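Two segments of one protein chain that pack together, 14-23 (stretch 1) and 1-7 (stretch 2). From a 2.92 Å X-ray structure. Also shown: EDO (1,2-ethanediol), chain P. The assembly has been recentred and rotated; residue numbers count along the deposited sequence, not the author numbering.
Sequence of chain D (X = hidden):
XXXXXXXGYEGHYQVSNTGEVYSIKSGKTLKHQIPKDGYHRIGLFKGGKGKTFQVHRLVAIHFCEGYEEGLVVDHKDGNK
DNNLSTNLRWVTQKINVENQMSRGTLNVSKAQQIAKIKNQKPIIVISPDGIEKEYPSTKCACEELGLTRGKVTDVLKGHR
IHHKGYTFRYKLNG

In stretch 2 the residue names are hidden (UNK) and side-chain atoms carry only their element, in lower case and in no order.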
# COMPACT_ATOMS: atom_id res chain seq x y z
N GLN D 14 16.79 -18.68 -18.27
CA GLN D 14 17.93 -18.57 -17.36
C GLN D 14 18.04 -17.12 -16.89
O GLN D 14 17.57 -16.21 -17.56
CB GLN D 14 19.20 -19.04 -18.02
CG GLN D 14 19.04 -20.46 -18.58
CD GLN D 14 20.26 -20.91 -19.35
OE1 GLN D 14 20.60 -20.34 -20.38
NE2 GLN D 14 20.94 -21.87 -18.79
N VAL D 15 18.69 -16.94 -15.72
CA VAL D 15 18.82 -15.61 -15.15
C VAL D 15 20.26 -15.28 -14.79
O VAL D 15 21.03 -16.17 -14.45
CB VAL D 15 17.91 -15.50 -13.90
CG1 VAL D 15 18.09 -16.73 -13.01
CG2 VAL D 15 18.21 -14.23 -13.13
N SER D 16 20.62 -14.01 -14.85
CA SER D 16 21.98 -13.61 -14.49
C SER D 16 21.94 -12.68 -13.28
O SER D 16 20.96 -11.98 -13.06
CB SER D 16 22.67 -12.89 -15.65
OG SER D 16 22.21 -11.56 -15.76
N ASN D 17 23.01 -12.68 -12.50
CA ASN D 17 23.07 -11.83 -11.32
C ASN D 17 23.00 -10.34 -11.64
O ASN D 17 22.91 -9.50 -10.74
CB ASN D 17 24.34 -12.14 -10.54
CG ASN D 17 25.58 -11.99 -11.38
OD1 ASN D 17 26.68 -11.99 -10.87
ND2 ASN D 17 25.39 -11.88 -12.69
N THR D 18 23.03 -9.99 -12.91
CA THR D 18 22.98 -8.59 -13.29
C THR D 18 21.56 -8.17 -13.55
O THR D 18 21.27 -6.99 -13.72
CB THR D 18 23.80 -8.33 -14.54
OG1 THR D 18 23.23 -9.04 -15.64
CG2 THR D 18 25.22 -8.81 -14.34
N GLY D 19 20.66 -9.16 -13.58
CA GLY D 19 19.26 -8.87 -13.83
C GLY D 19 18.82 -9.18 -15.25
O GLY D 19 17.82 -8.64 -15.71
N GLU D 20 19.55 -10.05 -15.93
CA GLU D 20 19.20 -10.42 -17.29
C GLU D 20 18.44 -11.75 -17.32
O GLU D 20 18.84 -12.72 -16.67
CB GLU D 20 20.46 -10.53 -18.16
CG GLU D 20 20.98 -9.22 -18.71
CD GLU D 20 22.38 -9.35 -19.27
OE1 GLU D 20 22.71 -10.46 -19.74
OE2 GLU D 20 23.14 -8.36 -19.25
N VAL D 21 17.35 -11.77 -18.07
CA VAL D 21 16.54 -12.97 -18.21
C VAL D 21 16.64 -13.41 -19.67
O VAL D 21 16.15 -12.73 -20.58
CB VAL D 21 15.08 -12.70 -17.84
CG1 VAL D 21 14.24 -13.93 -18.08
CG2 VAL D 21 14.99 -12.32 -16.40
N TYR D 22 17.30 -14.54 -19.89
CA TYR D 22 17.52 -15.09 -21.21
C TYR D 22 16.57 -16.24 -21.53
O TYR D 22 16.26 -17.04 -20.66
CB TYR D 22 18.97 -15.60 -21.30
CG TYR D 22 19.28 -16.37 -22.55
CD1 TYR D 22 19.28 -15.75 -23.81
CD2 TYR D 22 19.58 -17.73 -22.50
CE1 TYR D 22 19.57 -16.45 -24.97
CE2 TYR D 22 19.86 -18.46 -23.66
CZ TYR D 22 19.86 -17.81 -24.89
OH TYR D 22 20.14 -18.50 -26.05
N SER D 23 16.10 -16.31 -22.78
CA SER D 23 15.23 -17.40 -23.21
C SER D 23 16.10 -18.32 -24.06
O SER D 23 16.98 -17.84 -24.76
CB SER D 23 14.07 -16.91 -24.06
OG SER D 23 13.32 -18.01 -24.55
N UNK D 1 29.82 -12.40 -15.24
CA UNK D 1 28.33 -12.39 -15.08
C UNK D 1 27.80 -13.82 -14.93
O UNK D 1 27.80 -14.61 -15.88
c UNK D 1 27.68 -11.71 -16.29
c UNK D 1 25.40 -9.36 -17.58
c UNK D 1 26.17 -11.65 -16.21
s UNK D 1 25.37 -11.15 -17.73
N UNK D 2 27.35 -14.14 -13.72
CA UNK D 2 26.83 -15.47 -13.42
C UNK D 2 25.42 -15.76 -13.91
O UNK D 2 24.51 -14.92 -13.78
c UNK D 2 28.29 -15.78 -11.34
c UNK D 2 29.12 -16.86 -12.00
o UNK D 2 30.34 -16.64 -12.18
o UNK D 2 28.56 -17.92 -12.34
c UNK D 2 26.89 -15.71 -11.91
N UNK D 3 25.24 -16.96 -14.46
CA UNK D 3 23.95 -17.42 -14.95
C UNK D 3 23.49 -18.68 -14.22
O UNK D 3 24.28 -19.59 -13.94
c UNK D 3 25.22 -16.09 -17.95
n UNK D 3 24.90 -15.08 -18.82
c UNK D 3 21.41 -14.01 -19.29
c UNK D 3 24.01 -17.75 -16.44
c UNK D 3 24.10 -16.58 -17.37
c UNK D 3 22.76 -13.98 -19.50
c UNK D 3 23.55 -14.89 -18.80
c UNK D 3 21.62 -15.84 -17.70
c UNK D 3 20.84 -14.93 -18.40
c UNK D 3 23.00 -15.82 -17.90
N UNK D 4 22.19 -18.74 -13.92
CA UNK D 4 21.61 -19.89 -13.26
C UNK D 4 20.30 -20.20 -13.96
O UNK D 4 19.69 -19.33 -14.56
n UNK D 4 22.70 -20.33 -7.04
c UNK D 4 23.05 -20.52 -8.48
c UNK D 4 22.03 -19.91 -9.40
c UNK D 4 22.43 -20.10 -10.84
c UNK D 4 21.35 -19.58 -11.78
N UNK D 5 19.87 -21.45 -13.90
CA UNK D 5 18.62 -21.82 -14.53
C UNK D 5 17.43 -21.46 -13.64
O UNK D 5 17.39 -21.84 -12.47
c UNK D 5 18.59 -23.32 -14.81
o UNK D 5 19.03 -23.30 -17.11
c UNK D 5 19.42 -23.68 -16.00
o UNK D 5 20.47 -24.34 -15.81
N UNK D 6 16.47 -20.73 -14.21
CA UNK D 6 15.30 -20.33 -13.45
C UNK D 6 14.55 -21.55 -12.94
O UNK D 6 13.98 -22.32 -13.70
c UNK D 6 14.37 -19.44 -14.30
c UNK D 6 13.12 -19.05 -13.49
c UNK D 6 15.13 -18.18 -14.73
c UNK D 6 14.29 -17.16 -15.44
N UNK D 7 14.58 -21.73 -11.63
CA UNK D 7 13.92 -22.87 -11.01
C UNK D 7 12.48 -22.94 -11.47
O UNK D 7 11.77 -21.93 -11.49
c UNK D 7 15.39 -22.85 -8.90
c UNK D 7 15.41 -22.53 -7.41
c UNK D 7 13.97 -22.74 -9.48
c UNK D 7 16.83 -22.37 -6.90
n UNK D 7 16.87 -21.73 -5.55
C1 EDO P . 20.71 -19.29 -2.72
O1 EDO P . 20.93 -18.26 -3.71
C2 EDO P . 20.92 -20.69 -3.37
O2 EDO P . 19.97 -20.87 -4.48

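Position 1 carries four side-chain atoms in an unbranched row: two carbons, a sulfur and a last carbon. The sulfur lies 3.7 Å from Ser16 OG, and the terminal carbon comes within 2.9 Å of Thr18 OG1 and 3.0 Å of Glu20 OE2. A thioether of this length is methionine, Met1. Its CA-to-CB bond points sideways, yet the extended chain brings its end close to the polar atoms of the turn.

Position 2 has three side-chain carbons, the third bearing two oxygens, and this end leads away from stretch 1. A carboxylate one methylene longer than the shortest acid is glutamate, Glu2. The work is done by the backbone: Asn17 N donates to Glu2 O at 3.0 Å, and Ser16 CA makes a CA-H...O contact with Glu2 O at 2.9 Å.

Position 3 shows one carbon and then fused five- and six-membered rings holding eight carbons and one nitrogen. Ser16 CB sits over one face of the six-membered ring, 3.6 Å from its centroid and almost on the ring normal, a CH-pi contact; Gln14 O lies at the ring edge, and Tyr22 CB also comes close. The indole is tryptophan, Trp3. Gln14 O is 3.6 Å from Trp3 CZ3, while Tyr22 CB approaches Trp3 CZ3 to 3.5 Å. The indole thus reaches across the 14-16 strand to the returning arm of the hairpin, and of the seven residues it is covered most by stretch 1.

Position 4 has four carbons in a row ending in nitrogen, and the end of this long chain leads away from stretch 1. It is lysine, Lys4. The backbone forms a reciprocal pair: Val15 N to Lys4 O at 2.8 Å and Lys4 N to Val15 O at 2.9 Å.

Position 5 has two carbons, the second carrying two oxygens, one of which accepts a hydrogen bond from Gln14 NE2. The short acid is aspartate, and the bond from Gln14 NE2 to Asp5 OD1 measures 2.9 Å.

Position 6 has four carbons forked at the first, with one arm two carbons long, and they lie against Val15 and Val21. This is isoleucine, Ile6. Ile6 CG1 packs 3.7 Å from Val15 CG1, and Ile6 CD1 reaches 4.2 Å from Val21 CG1.

Position 7 again has four carbons in a row ending in nitrogen, and the chain does not reach stretch 1. It is lysine; Lys7 NZ makes a weak hydrogen bond of 3.4 Å to O2 of the ethanediol.

The rule is an antiparallel edge whose two faces are used differently. The Val15–Lys4 backbone pair fixes the register, which sets Ser16 beside Trp3 on one face; on the other, Val15 packs against Ile6 just past the bridge. Beyond the strand, a type I turn from Ser16 to Gly19 folds the chain back. Gly19 suits it because a CB at these backbone angles would jam against the preceding carbonyl oxygen. Ser16 OG accepts from Glu20 N at 3.1 Å, bracing the loop that Met1 covers.

Stretch 2 1-7: MEWKDIK
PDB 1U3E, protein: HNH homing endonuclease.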